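Local coordinates for glutathione s-transferase (Haemonchus contortus, PDB 2WS2), which probably catalyses the conjugation of glutathione with electrophilic compounds, releasing a halide ion when the substrate is an organic halide, at residues Ala82-Val87 and Tyr147-Ser152; Val2-Thr7 and Ala72-Tyr77; Pro127-Phe132 and Asp174-Val179; Asn10-Ala15 and Val160-Phe165. All coordinates share one frame; numbering follows the deposited sequence.

Interaction 1. Residues Ala82-Val87 and Tyr147-Ser152; sequences AWEEAV and YLVGDS
Within the helical domain of the glutathione transferase fold, the loop leading into helix 155-162 rests on the first turns of helix 82-100, where Val-149 and Gly-150 meet Val-87 and Glu-84. The two valines make the apolar half: CG1 of Val-87 presses on CG2 of Val-149 at 3.4 Å, a tight fit. Anti to the backbone N (chi1 153°), this Val-87 methyl is directed to the loop, while CG2 lies 3.4 Å above one face of the Trp-83 ring, toward its rim. The extended chain of Glu-84 passes Val-149 in the opposing direction and brings OE2 to 3.5 Å from the bare CA of Gly-150. Its other oxygen, OE1, turns to water 1 at 2.9 Å. That water also lies 2.9 Å from Val-149 O and takes a weak bond from Ser-152 N, tying carboxylate to loop backbone; it has more acceptors in reach than protons, so the bonds are probably not all made at once. The loop runs into helix 155-162 with a sequence consistent with the Ser/Thr-x-x-Asp capping box of GSTs, whose aspartate, Asp-157, also takes the N-H of Leu-148.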
loop_
_atom_site.group_PDB
_atom_site.type_symbol
_atom_site.label_atom_id
_atom_site.label_comp_id
_atom_site.label_asym_id
_atom_site.label_seq_id
_atom_site.Cartn_x
_atom_site.Cartn_y
_atom_site.Cartn_z
ATOM N N ALA A 82 0.308 1.495 -19.219
ATOM C CA ALA A 82 0.409 2.292 -17.984
ATOM C C ALA A 82 -0.900 2.245 -17.216
ATOM O O ALA A 82 -0.889 2.170 -15.984
ATOM C CB ALA A 82 0.886 3.757 -18.270
ATOM N N TRP A 83 -2.032 2.217 -17.937
ATOM C CA TRP A 83 -3.342 2.057 -17.300
ATOM C C TRP A 83 -3.467 0.698 -16.598
ATOM O O TRP A 83 -4.017 0.620 -15.476
ATOM C CB TRP A 83 -4.517 2.344 -18.285
ATOM C CG TRP A 83 -5.829 1.899 -17.749
ATOM C CD1 TRP A 83 -6.432 0.689 -17.973
ATOM C CD2 TRP A 83 -6.693 2.622 -16.872
ATOM N NE1 TRP A 83 -7.609 0.613 -17.298
ATOM C CE2 TRP A 83 -7.789 1.770 -16.584
ATOM C CE3 TRP A 83 -6.655 3.906 -16.306
ATOM C CZ2 TRP A 83 -8.855 2.172 -15.788
ATOM C CZ3 TRP A 83 -7.696 4.293 -15.469
ATOM C CH2 TRP A 83 -8.779 3.447 -15.213
ATOM N N GLU A 84 -2.935 -0.343 -17.243
ATOM C CA GLU A 84 -2.927 -1.724 -16.723
ATOM C C GLU A 84 -2.051 -1.784 -15.454
ATOM O O GLU A 84 -2.365 -2.515 -14.510
ATOM C CB GLU A 84 -2.408 -2.703 -17.807
ATOM C CG GLU A 84 -2.375 -4.215 -17.435
ATOM C CD GLU A 84 -2.232 -5.148 -18.651
ATOM O OE1 GLU A 84 -1.269 -5.956 -18.674
ATOM O OE2 GLU A 84 -3.072 -5.059 -19.600
ATOM N N GLU A 85 -1.005 -0.964 -15.410
ATOM C CA GLU A 85 -0.083 -1.015 -14.278
ATOM C C GLU A 85 -0.758 -0.460 -13.042
ATOM O O GLU A 85 -0.421 -0.812 -11.924
ATOM C CB GLU A 85 1.179 -0.235 -14.578
ATOM C CG GLU A 85 2.048 -0.889 -15.587
ATOM C CD GLU A 85 3.304 -0.111 -15.850
ATOM O OE1 GLU A 85 4.108 0.111 -14.915
ATOM O OE2 GLU A 85 3.494 0.268 -17.020
ATOM N N ALA A 86 -1.724 0.405 -13.248
ATOM C CA ALA A 86 -2.372 1.045 -12.119
ATOM C C ALA A 86 -3.472 0.113 -11.720
ATOM O O ALA A 86 -3.837 0.017 -10.574
ATOM C CB ALA A 86 -2.936 2.380 -12.503
ATOM N N VAL A 87 -4.061 -0.522 -12.705
ATOM C CA VAL A 87 -5.096 -1.534 -12.397
ATOM C C VAL A 87 -4.513 -2.610 -11.459
ATOM O O VAL A 87 -5.094 -2.957 -10.442
ATOM C CB VAL A 87 -5.705 -2.116 -13.700
ATOM C CG1 VAL A 87 -6.251 -3.577 -13.476
ATOM C CG2 VAL A 87 -6.800 -1.176 -14.288
ATOM N N TYR A 147 -6.310 -14.863 -16.335
ATOM C CA TYR A 147 -5.505 -13.902 -15.496
ATOM C C TYR A 147 -6.283 -12.668 -15.046
ATOM O O TYR A 147 -7.308 -12.345 -15.601
ATOM C CB TYR A 147 -4.292 -13.391 -16.272
ATOM C CG TYR A 147 -3.310 -14.456 -16.684
ATOM C CD1 TYR A 147 -3.197 -14.846 -18.010
ATOM C CD2 TYR A 147 -2.485 -15.076 -15.743
ATOM C CE1 TYR A 147 -2.284 -15.842 -18.401
ATOM C CE2 TYR A 147 -1.582 -16.076 -16.120
ATOM C CZ TYR A 147 -1.487 -16.458 -17.445
ATOM O OH TYR A 147 -0.581 -17.446 -17.813
ATOM N N LEU A 148 -5.759 -11.925 -14.061
ATOM C CA LEU A 148 -6.536 -10.817 -13.526
ATOM C C LEU A 148 -6.548 -9.586 -14.435
ATOM O O LEU A 148 -7.526 -8.843 -14.472
ATOM C CB LEU A 148 -6.120 -10.458 -12.083
ATOM C CG LEU A 148 -6.511 -11.282 -10.843
ATOM C CD1 LEU A 148 -5.410 -11.094 -9.765
ATOM C CD2 LEU A 148 -7.862 -10.947 -10.252
ATOM N N VAL A 149 -5.481 -9.393 -15.192
ATOM C CA VAL A 149 -5.240 -8.123 -15.889
ATOM C C VAL A 149 -4.412 -8.476 -17.128
ATOM O O VAL A 149 -3.385 -9.139 -17.042
ATOM C CB VAL A 149 -4.486 -7.115 -14.938
ATOM C CG1 VAL A 149 -4.201 -5.802 -15.635
ATOM C CG2 VAL A 149 -5.288 -6.882 -13.678
ATOM N N GLY A 150 -4.905 -8.091 -18.294
ATOM C CA GLY A 150 -4.222 -8.410 -19.549
ATOM C C GLY A 150 -4.230 -9.908 -19.736
ATOM O O GLY A 150 -5.199 -10.567 -19.369
ATOM N N ASP A 151 -3.141 -10.470 -20.242
ATOM C CA ASP A 151 -3.086 -11.933 -20.475
ATOM C C ASP A 151 -1.709 -12.579 -20.315
ATOM O O ASP A 151 -1.354 -13.537 -21.032
ATOM C CB ASP A 151 -3.664 -12.272 -21.848
ATOM C CG ASP A 151 -3.261 -11.297 -22.900
ATOM O OD1 ASP A 151 -2.054 -11.208 -23.236
ATOM O OD2 ASP A 151 -4.182 -10.627 -23.396
ATOM N N SER A 152 -0.921 -12.027 -19.391
ATOM C CA SER A 152 0.401 -12.555 -19.064
ATOM C C SER A 152 0.385 -12.366 -17.537
ATOM O O SER A 152 -0.502 -11.679 -17.002
ATOM C CB SER A 152 1.523 -11.744 -19.760
ATOM O OG SER A 152 2.849 -12.323 -19.613
HETATM O O HOH W 1 -0.982 -8.799 -18.607
#

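Interaction 2. Residues Val2-Thr7 and Ala72-Tyr77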
loop_
_atom_site.group_PDB
_atom_site.type_symbol
_atom_site.label_atom_id
_atom_site.label_comp_id
_atom_site.label_asym_id
_atom_site.label_seq_id
_atom_site.Cartn_x
_atom_site.Cartn_y
_atom_site.Cartn_z
ATOM N N VAL A 2 24.207 -7.553 -12.754
ATOM C CA VAL A 2 23.665 -6.723 -11.716
ATOM C C VAL A 2 23.426 -7.590 -10.498
ATOM O O VAL A 2 22.879 -8.691 -10.596
ATOM C CB VAL A 2 22.374 -6.095 -12.193
ATOM C CG1 VAL A 2 21.812 -5.183 -11.130
ATOM C CG2 VAL A 2 22.660 -5.313 -13.458
ATOM N N HIS A 3 23.840 -7.086 -9.344
ATOM C CA HIS A 3 23.730 -7.879 -8.143
ATOM C C HIS A 3 22.575 -7.456 -7.295
ATOM O O HIS A 3 22.423 -6.280 -6.961
ATOM C CB HIS A 3 25.082 -7.927 -7.413
ATOM C CG HIS A 3 26.193 -8.435 -8.281
ATOM N ND1 HIS A 3 26.110 -9.632 -8.963
ATOM C CD2 HIS A 3 27.392 -7.896 -8.610
ATOM C CE1 HIS A 3 27.213 -9.812 -9.669
ATOM N NE2 HIS A 3 28.005 -8.772 -9.475
ATOM N N TYR A 4 21.698 -8.402 -7.025
ATOM C CA TYR A 4 20.578 -8.145 -6.150
ATOM C C TYR A 4 20.740 -9.003 -4.969
ATOM O O TYR A 4 21.137 -10.163 -5.094
ATOM C CB TYR A 4 19.230 -8.516 -6.784
ATOM C CG TYR A 4 18.986 -7.888 -8.100
ATOM C CD1 TYR A 4 19.512 -8.453 -9.260
ATOM C CD2 TYR A 4 18.233 -6.718 -8.204
ATOM C CE1 TYR A 4 19.304 -7.867 -10.466
ATOM C CE2 TYR A 4 18.012 -6.139 -9.421
ATOM C CZ TYR A 4 18.556 -6.703 -10.535
ATOM O OH TYR A 4 18.345 -6.143 -11.751
ATOM N N LYS A 5 20.402 -8.425 -3.824
ATOM C CA LYS A 5 20.426 -9.112 -2.573
ATOM C C LYS A 5 19.135 -8.760 -1.924
ATOM O O LYS A 5 18.784 -7.581 -1.799
ATOM C CB LYS A 5 21.611 -8.655 -1.675
ATOM C CG LYS A 5 21.561 -9.232 -0.276
ATOM C CD LYS A 5 22.866 -9.032 0.530
ATOM C CE LYS A 5 22.825 -7.784 1.404
ATOM N NZ LYS A 5 24.068 -7.702 2.296
ATOM N N LEU A 6 18.432 -9.797 -1.493
ATOM C CA LEU A 6 17.225 -9.658 -0.739
ATOM C C LEU A 6 17.508 -10.107 0.695
ATOM O O LEU A 6 18.109 -11.177 0.932
ATOM C CB LEU A 6 16.096 -10.491 -1.390
ATOM C CG LEU A 6 14.719 -10.440 -0.723
ATOM C CD1 LEU A 6 14.025 -9.078 -0.951
ATOM C CD2 LEU A 6 13.855 -11.518 -1.274
ATOM N N THR A 7 17.117 -9.268 1.640
ATOM C CA THR A 7 17.290 -9.563 3.047
ATOM C C THR A 7 15.946 -9.616 3.700
ATOM O O THR A 7 15.197 -8.643 3.677
ATOM C CB THR A 7 18.227 -8.516 3.771
ATOM O OG1 THR A 7 19.510 -8.502 3.154
ATOM C CG2 THR A 7 18.428 -8.891 5.203
ATOM N N ALA A 72 9.115 -5.793 -10.770
ATOM C CA ALA A 72 8.073 -6.132 -11.762
ATOM C C ALA A 72 8.085 -5.245 -13.031
ATOM O O ALA A 72 8.017 -5.757 -14.156
ATOM C CB ALA A 72 6.711 -6.092 -11.085
ATOM N N ARG A 73 8.197 -3.916 -12.824
ATOM C CA ARG A 73 8.383 -2.938 -13.901
ATOM C C ARG A 73 9.603 -3.219 -14.738
ATOM O O ARG A 73 9.526 -3.269 -15.957
ATOM C CB ARG A 73 8.542 -1.510 -13.330
ATOM C CG ARG A 73 7.261 -0.803 -13.128
ATOM C CD ARG A 73 7.484 0.684 -12.851
ATOM N NE ARG A 73 6.298 1.245 -12.230
ATOM C CZ ARG A 73 6.170 2.512 -11.867
ATOM N NH1 ARG A 73 7.174 3.387 -12.075
ATOM N NH2 ARG A 73 5.041 2.899 -11.301
ATOM N N LYS A 74 10.745 -3.398 -14.095
ATOM C CA LYS A 74 11.979 -3.577 -14.864
ATOM C C LYS A 74 11.984 -4.907 -15.626
ATOM O O LYS A 74 12.628 -5.014 -16.658
ATOM C CB LYS A 74 13.248 -3.407 -13.991
ATOM C CG LYS A 74 13.586 -4.554 -13.073
ATOM C CD LYS A 74 14.682 -4.221 -12.050
ATOM C CE LYS A 74 16.035 -4.076 -12.664
ATOM N NZ LYS A 74 16.914 -3.356 -11.694
ATOM N N PHE A 75 11.248 -5.888 -15.116
ATOM C CA PHE A 75 11.194 -7.243 -15.702
ATOM C C PHE A 75 9.950 -7.574 -16.615
ATOM O O PHE A 75 10.009 -8.495 -17.416
ATOM C CB PHE A 75 11.386 -8.310 -14.592
ATOM C CG PHE A 75 12.780 -8.324 -13.946
ATOM C CD1 PHE A 75 12.923 -8.259 -12.570
ATOM C CD2 PHE A 75 13.919 -8.401 -14.717
ATOM C CE1 PHE A 75 14.178 -8.299 -11.976
ATOM C CE2 PHE A 75 15.181 -8.435 -14.139
ATOM C CZ PHE A 75 15.310 -8.371 -12.767
ATOM N N GLY A 76 8.855 -6.820 -16.504
ATOM C CA GLY A 76 7.673 -7.014 -17.389
ATOM C C GLY A 76 6.490 -7.765 -16.776
ATOM O O GLY A 76 5.749 -8.512 -17.470
ATOM N N TYR A 77 6.281 -7.552 -15.483
ATOM C CA TYR A 77 5.230 -8.244 -14.753
ATOM C C TYR A 77 4.429 -7.278 -13.889
ATOM O O TYR A 77 3.776 -7.679 -12.937
ATOM C CB TYR A 77 5.837 -9.354 -13.884
ATOM C CG TYR A 77 6.499 -10.448 -14.656
ATOM C CD1 TYR A 77 7.886 -10.504 -14.784
ATOM C CD2 TYR A 77 5.738 -11.446 -15.261
ATOM C CE1 TYR A 77 8.498 -11.543 -15.478
ATOM C CE2 TYR A 77 6.330 -12.472 -15.969
ATOM C CZ TYR A 77 7.686 -12.525 -16.082
ATOM O OH TYR A 77 8.250 -13.558 -16.780
#
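Two tyrosine hydroxyls share the ammonium group of Lys-74: NZ gives a weak hydrogen bond to Tyr-4 OH at 3.1 Å, and a second weak one goes to Tyr-70 on the same helix. The side chains of Lys-74 and Tyr-4 come from opposite directions, and NZ lies at the ring edge, near its plane, 3.8 Å from Tyr-4 CE2. This is therefore a polar contact to the hydroxyl, not a cation-pi stack. The geometry begins at the lysine root, where CG takes the crowded position between backbone N and carbonyl carbon (chi1 76°). From there CG sits 3.8 Å above the centre of the Phe-75 ring, and a bend at chi3 (-71°) turns the chain end to the tyrosine. Phe-75 in turn brings CZ to 3.9 Å from Tyr-4 OH, so the hydroxyl meets an ammonium group and an aromatic carbon together. Just beyond, the helix ends at Gly-76, whose phi is positive; the carbonyl O of Ala-72 accepts from both Gly-76 N (2.7 Å) and Tyr-77 N (2.8 Å). In the thioredoxin-like domain, strand 4-9 pairs with strands 30-34 and 53-56, Phe-22 of helix 16-24 meets the Tyr-4 ring edge-to-face, and Val-21 packs on Phe-75, placing the contact between the sheet, helix 16-24 and the end of helix 64-75.

Interaction 3. Residues Pro127-Phe132 and Asp174-Val179; sequences PARQKF and DGFPEV
Phe-176 reaches across to Arg-129 and Gln-130, joining two parts of the GST helical domain: the start of helix 177-186 and the middle of helix 118-143. The phenylalanine holds the N-cap position, right before Pro-177, and its backbone O accepts a weak bond from Val-179 N. From CB, CG stands anti to the carbonyl carbon, with the ring extending to helix 118-143. Along the near edge, CD2 lies 3.6 Å from Arg-129 NH1, CE2 is 3.5 Å from that same nitrogen, and CZ comes to 3.6 Å from Gln-130 OE1. Both polar groups thus line the ring's rim rather than cover a face. The guanidinium stands steeply to the ring, their planes 73° apart, whereas the glutamine amide is tilted by 43°. Arg-129 bends at chi3 to present NH1, and the nitrogen's stronger partner is the carbonyl O of Leu-172, to which it is hydrogen-bonded. That bond helps to hold the guanidinium beside the aromatic edge. Thr-134 and Thr-137, one and two turns along helix 118-143, complete the seat of the buried ring. Gln-130 crosses at about a right angle: its CB points away from the loop, and a bend at chi2 (-65°) brings its CD back to 4.0 Å from Phe-176 CZ.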
loop_
_atom_site.group_PDB
_atom_site.type_symbol
_atom_site.label_atom_id
_atom_site.label_comp_id
_atom_site.label_asym_id
_atom_site.label_seq_id
_atom_site.Cartn_x
_atom_site.Cartn_y
_atom_site.Cartn_z
ATOM N N PRO A 127 -17.421 -12.514 6.091
ATOM C CA PRO A 127 -17.919 -11.407 5.292
ATOM C C PRO A 127 -16.783 -10.641 4.615
ATOM O O PRO A 127 -17.055 -9.767 3.785
ATOM C CB PRO A 127 -18.649 -10.527 6.315
ATOM C CG PRO A 127 -18.747 -11.374 7.565
ATOM C CD PRO A 127 -17.585 -12.250 7.525
ATOM N N ALA A 128 -15.540 -10.982 4.966
ATOM C CA ALA A 128 -14.345 -10.406 4.325
ATOM C C ALA A 128 -13.923 -11.254 3.153
ATOM O O ALA A 128 -13.428 -10.731 2.163
ATOM C CB ALA A 128 -13.175 -10.264 5.323
ATOM N N ARG A 129 -14.105 -12.576 3.288
ATOM C CA ARG A 129 -13.752 -13.521 2.227
ATOM C C ARG A 129 -14.808 -13.419 1.112
ATOM O O ARG A 129 -14.479 -13.474 -0.072
ATOM C CB ARG A 129 -13.686 -14.958 2.798
ATOM C CG ARG A 129 -13.253 -16.030 1.802
ATOM C CD ARG A 129 -13.370 -17.414 2.421
ATOM N NE ARG A 129 -14.764 -17.807 2.684
ATOM C CZ ARG A 129 -15.491 -18.550 1.847
ATOM N NH1 ARG A 129 -14.947 -18.972 0.713
ATOM N NH2 ARG A 129 -16.756 -18.877 2.149
ATOM N N GLN A 130 -16.070 -13.277 1.501
ATOM C CA GLN A 130 -17.158 -12.987 0.562
ATOM C C GLN A 130 -16.870 -11.758 -0.322
ATOM O O GLN A 130 -16.962 -11.824 -1.555
ATOM C CB GLN A 130 -18.444 -12.771 1.325
ATOM C CG GLN A 130 -19.006 -14.053 1.900
ATOM C CD GLN A 130 -19.419 -15.013 0.804
ATOM O OE1 GLN A 130 -18.960 -16.151 0.748
ATOM N NE2 GLN A 130 -20.244 -14.538 -0.090
ATOM N N LYS A 131 -16.505 -10.656 0.326
ATOM C CA LYS A 131 -16.219 -9.396 -0.353
ATOM C C LYS A 131 -15.138 -9.594 -1.412
ATOM O O LYS A 131 -15.373 -9.355 -2.592
ATOM C CB LYS A 131 -15.768 -8.334 0.676
ATOM C CG LYS A 131 -16.340 -6.913 0.419
ATOM C CD LYS A 131 -15.246 -5.868 0.517
ATOM C CE LYS A 131 -15.703 -4.526 -0.074
ATOM N NZ LYS A 131 -16.628 -3.753 0.808
ATOM N N PHE A 132 -13.960 -10.058 -0.995
ATOM C CA PHE A 132 -12.828 -10.093 -1.882
ATOM C C PHE A 132 -12.930 -11.155 -2.958
ATOM O O PHE A 132 -12.616 -10.907 -4.109
ATOM C CB PHE A 132 -11.529 -10.257 -1.124
ATOM C CG PHE A 132 -10.335 -10.137 -1.992
ATOM C CD1 PHE A 132 -10.053 -8.923 -2.651
ATOM C CD2 PHE A 132 -9.480 -11.186 -2.164
ATOM C CE1 PHE A 132 -8.935 -8.788 -3.470
ATOM C CE2 PHE A 132 -8.339 -11.047 -2.984
ATOM C CZ PHE A 132 -8.085 -9.845 -3.634
ATOM N N ASP A 174 -14.273 -22.045 -1.234
ATOM C CA ASP A 174 -15.362 -23.019 -1.350
ATOM C C ASP A 174 -16.361 -22.605 -2.446
ATOM O O ASP A 174 -16.303 -23.122 -3.568
ATOM C CB ASP A 174 -16.042 -23.269 0.016
ATOM C CG ASP A 174 -16.950 -24.516 0.005
ATOM O OD1 ASP A 174 -16.467 -25.614 -0.367
ATOM O OD2 ASP A 174 -18.139 -24.396 0.367
ATOM N N GLY A 175 -17.234 -21.644 -2.159
ATOM C CA GLY A 175 -18.150 -21.137 -3.173
ATOM C C GLY A 175 -17.494 -20.263 -4.240
ATOM O O GLY A 175 -18.145 -19.365 -4.771
ATOM N N PHE A 176 -16.231 -20.533 -4.575
ATOM C CA PHE A 176 -15.492 -19.720 -5.550
ATOM C C PHE A 176 -14.479 -20.490 -6.382
ATOM O O PHE A 176 -13.271 -20.232 -6.255
ATOM C CB PHE A 176 -14.750 -18.591 -4.813
ATOM C CG PHE A 176 -15.645 -17.727 -3.976
ATOM C CD1 PHE A 176 -16.444 -16.766 -4.572
ATOM C CD2 PHE A 176 -15.671 -17.865 -2.597
ATOM C CE1 PHE A 176 -17.276 -15.969 -3.803
ATOM C CE2 PHE A 176 -16.473 -17.050 -1.799
ATOM C CZ PHE A 176 -17.299 -16.104 -2.406
ATOM N N PRO A 177 -14.942 -21.429 -7.252
ATOM C CA PRO A 177 -14.017 -22.226 -8.071
ATOM C C PRO A 177 -13.222 -21.428 -9.080
ATOM O O PRO A 177 -12.204 -21.884 -9.556
ATOM C CB PRO A 177 -14.954 -23.192 -8.846
ATOM C CG PRO A 177 -16.260 -22.553 -8.827
ATOM C CD PRO A 177 -16.351 -21.792 -7.520
ATOM N N GLU A 178 -13.680 -20.236 -9.437
ATOM C CA GLU A 178 -12.856 -19.454 -10.352
ATOM C C GLU A 178 -11.619 -18.913 -9.677
ATOM O O GLU A 178 -10.568 -18.840 -10.298
ATOM C CB GLU A 178 -13.642 -18.377 -11.094
ATOM C CG GLU A 178 -14.373 -18.944 -12.344
ATOM C CD GLU A 178 -15.757 -19.443 -12.017
ATOM O OE1 GLU A 178 -16.002 -19.700 -10.824
ATOM O OE2 GLU A 178 -16.628 -19.523 -12.939
ATOM N N VAL A 179 -11.750 -18.554 -8.403
ATOM C CA VAL A 179 -10.609 -18.067 -7.630
ATOM C C VAL A 179 -9.626 -19.218 -7.533
ATOM O O VAL A 179 -8.500 -19.147 -8.041
ATOM C CB VAL A 179 -11.065 -17.604 -6.220
ATOM C CG1 VAL A 179 -9.914 -17.046 -5.412
ATOM C CG2 VAL A 179 -12.180 -16.612 -6.350
#

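Interaction 4. Residues Asn10-Ala15 and Val160-Phe165; sequences NGRGAA and VAEMGF. Unlike the reference sequence in segment 160-165: Gly-164 (reference Thr).
Arg-12 and Glu-162 face each other across a single water. Water 2 accepts from Arg-12 NE and donates to Glu-162 OE1, lying in the guanidinium plane at its edge, though both bonds are modelled short enough to be doubtful in detail. The direct ion pair is long, Arg-12 NE to Glu-162 OE1 being 3.6 Å, and the placing of that oxygen is itself less sure. The side chains slant past one another, with the guanidinium and carboxylate planes 36° apart, and a bend at chi3 (-45°) of Arg-12 turns NE to the glutamate. Around this pair a second shell holds both ends. Glu-162 OE2 forms a salt bridge with Arg-199 NH1 and a weak bond with Gln-20, while Arg-12 NH1 donates to the carbonyl O of Ser-202. The backbone of the 10-15 loop is also hydrogen-bonded to Phe-204, so the carboxyl-terminal tail helps to position the arginine. Further along the loop, Ala-14 N donates to the hydroxyl of Tyr-8 on strand 4-9. This polar bridge joins the turn after strand 4-9 of the thioredoxin-like domain to the end of helix 155-162 in the helical domain, the two-domain interface of a glutathione transferase.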
loop_
_atom_site.group_PDB
_atom_site.type_symbol
_atom_site.label_atom_id
_atom_site.label_comp_id
_atom_site.label_asym_id
_atom_site.label_seq_id
_atom_site.Cartn_x
_atom_site.Cartn_y
_atom_site.Cartn_z
ATOM N N ASN A 10 13.836 -15.873 7.666
ATOM C CA ASN A 10 13.685 -17.136 6.968
ATOM C C ASN A 10 12.210 -17.435 6.914
ATOM O O ASN A 10 11.555 -17.600 7.956
ATOM C CB ASN A 10 14.492 -18.258 7.622
ATOM C CG ASN A 10 14.906 -19.342 6.637
ATOM O OD1 ASN A 10 16.099 -19.567 6.431
ATOM N ND2 ASN A 10 13.923 -19.990 5.981
ATOM N N GLY A 11 11.680 -17.448 5.696
ATOM C CA GLY A 11 10.285 -17.781 5.476
ATOM C C GLY A 11 9.676 -16.944 4.364
ATOM O O GLY A 11 10.371 -16.213 3.650
ATOM N N ARG A 12 8.376 -17.040 4.221
ATOM C CA ARG A 12 7.739 -16.501 3.038
ATOM C C ARG A 12 7.443 -15.053 3.326
ATOM O O ARG A 12 8.222 -14.230 2.949
ATOM C CB ARG A 12 6.502 -17.278 2.678
ATOM C CG ARG A 12 6.866 -18.587 1.970
ATOM C CD ARG A 12 5.634 -19.319 1.574
ATOM N NE ARG A 12 4.672 -19.340 2.665
ATOM C CZ ARG A 12 4.634 -20.237 3.654
ATOM N NH1 ARG A 12 5.513 -21.228 3.722
ATOM N NH2 ARG A 12 3.705 -20.122 4.593
ATOM N N GLY A 13 6.372 -14.823 4.077
ATOM C CA GLY A 13 5.997 -13.547 4.658
ATOM C C GLY A 13 5.910 -12.439 3.645
ATOM O O GLY A 13 5.268 -12.590 2.602
ATOM N N ALA A 14 6.588 -11.330 3.960
ATOM C CA ALA A 14 6.501 -10.097 3.170
ATOM C C ALA A 14 7.534 -10.094 2.034
ATOM O O ALA A 14 7.688 -9.110 1.314
ATOM C CB ALA A 14 6.718 -8.880 4.090
ATOM N N ALA A 15 8.270 -11.179 1.864
ATOM C CA ALA A 15 9.283 -11.173 0.821
ATOM C C ALA A 15 9.016 -12.226 -0.253
ATOM O O ALA A 15 9.763 -12.341 -1.227
ATOM C CB ALA A 15 10.656 -11.357 1.434
ATOM N N VAL A 160 -2.443 -12.730 -4.886
ATOM C CA VAL A 160 -3.664 -13.344 -4.424
ATOM C C VAL A 160 -3.564 -14.881 -4.468
ATOM O O VAL A 160 -4.171 -15.557 -3.648
ATOM C CB VAL A 160 -4.953 -12.712 -5.069
ATOM C CG1 VAL A 160 -4.592 -11.743 -6.160
ATOM C CG2 VAL A 160 -5.994 -13.782 -5.547
ATOM N N ALA A 161 -2.756 -15.396 -5.382
ATOM C CA ALA A 161 -2.679 -16.854 -5.631
ATOM C C ALA A 161 -1.835 -17.541 -4.562
ATOM O O ALA A 161 -2.037 -18.739 -4.252
ATOM C CB ALA A 161 -2.121 -17.142 -7.040
ATOM N N GLU A 162 -0.888 -16.778 -3.988
ATOM C CA GLU A 162 -0.047 -17.236 -2.890
ATOM C C GLU A 162 -0.785 -17.395 -1.541
ATOM O O GLU A 162 -0.408 -18.231 -0.753
ATOM C CB GLU A 162 1.225 -16.356 -2.787
ATOM C CG GLU A 162 2.153 -16.593 -1.609
ATOM C CD GLU A 162 2.749 -18.027 -1.547
ATOM O OE1 GLU A 162 2.921 -18.519 -0.417
ATOM O OE2 GLU A 162 3.061 -18.634 -2.601
ATOM N N MET A 163 -1.845 -16.637 -1.284
ATOM C CA MET A 163 -2.678 -16.869 -0.091
ATOM C C MET A 163 -3.406 -18.225 -0.090
ATOM O O MET A 163 -4.264 -18.489 0.775
ATOM C CB MET A 163 -3.690 -15.732 0.081
ATOM C CG MET A 163 -5.015 -15.938 -0.581
ATOM S SD MET A 163 -6.364 -15.592 0.563
ATOM C CE MET A 163 -5.542 -15.747 2.160
ATOM N N GLY A 164 -3.080 -19.065 -1.068
ATOM C CA GLY A 164 -3.506 -20.475 -1.073
ATOM C C GLY A 164 -2.718 -21.330 -0.087
ATOM O O GLY A 164 -3.034 -22.515 0.132
ATOM N N PHE A 165 -1.716 -20.727 0.553
ATOM C CA PHE A 165 -0.927 -21.469 1.511
ATOM C C PHE A 165 -1.432 -21.331 2.913
ATOM O O PHE A 165 -0.733 -21.641 3.878
ATOM C CB PHE A 165 0.550 -21.148 1.376
ATOM C CG PHE A 165 1.116 -21.686 0.134
ATOM C CD1 PHE A 165 1.190 -23.073 -0.059
ATOM C CD2 PHE A 165 1.484 -20.845 -0.901
ATOM C CE1 PHE A 165 1.681 -23.613 -1.256
ATOM C CE2 PHE A 165 1.969 -21.362 -2.100
ATOM C CZ PHE A 165 2.079 -22.756 -2.276
HETATM O O HOH W 2 3.154 -17.512 1.815
#

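Interaction 4 joins the two domains: although a surface contact, it lies near the centre of the folded chain and is mainly polar, with water and charge doing the work. The others stay largely within one domain. Interaction 2 belongs to the thioredoxin-like part, interactions 1 and 3 to the helical part, and each of these three is partly buried, mixing aliphatic or aromatic groups with charged or amide ends. Interactions 2 and 3 lie on opposite sides of the chain's centre. Packing connects neighbours: Leu-148 of interaction 1 touches Val-160 of interaction 4, and Leu-6 of interaction 2 touches Ala-15. Arg-73 and Glu-85 form a weak, long ion pair between interactions 2 and 1, while Arg-73 makes a salt bridge with Glu-85 of the second subunit.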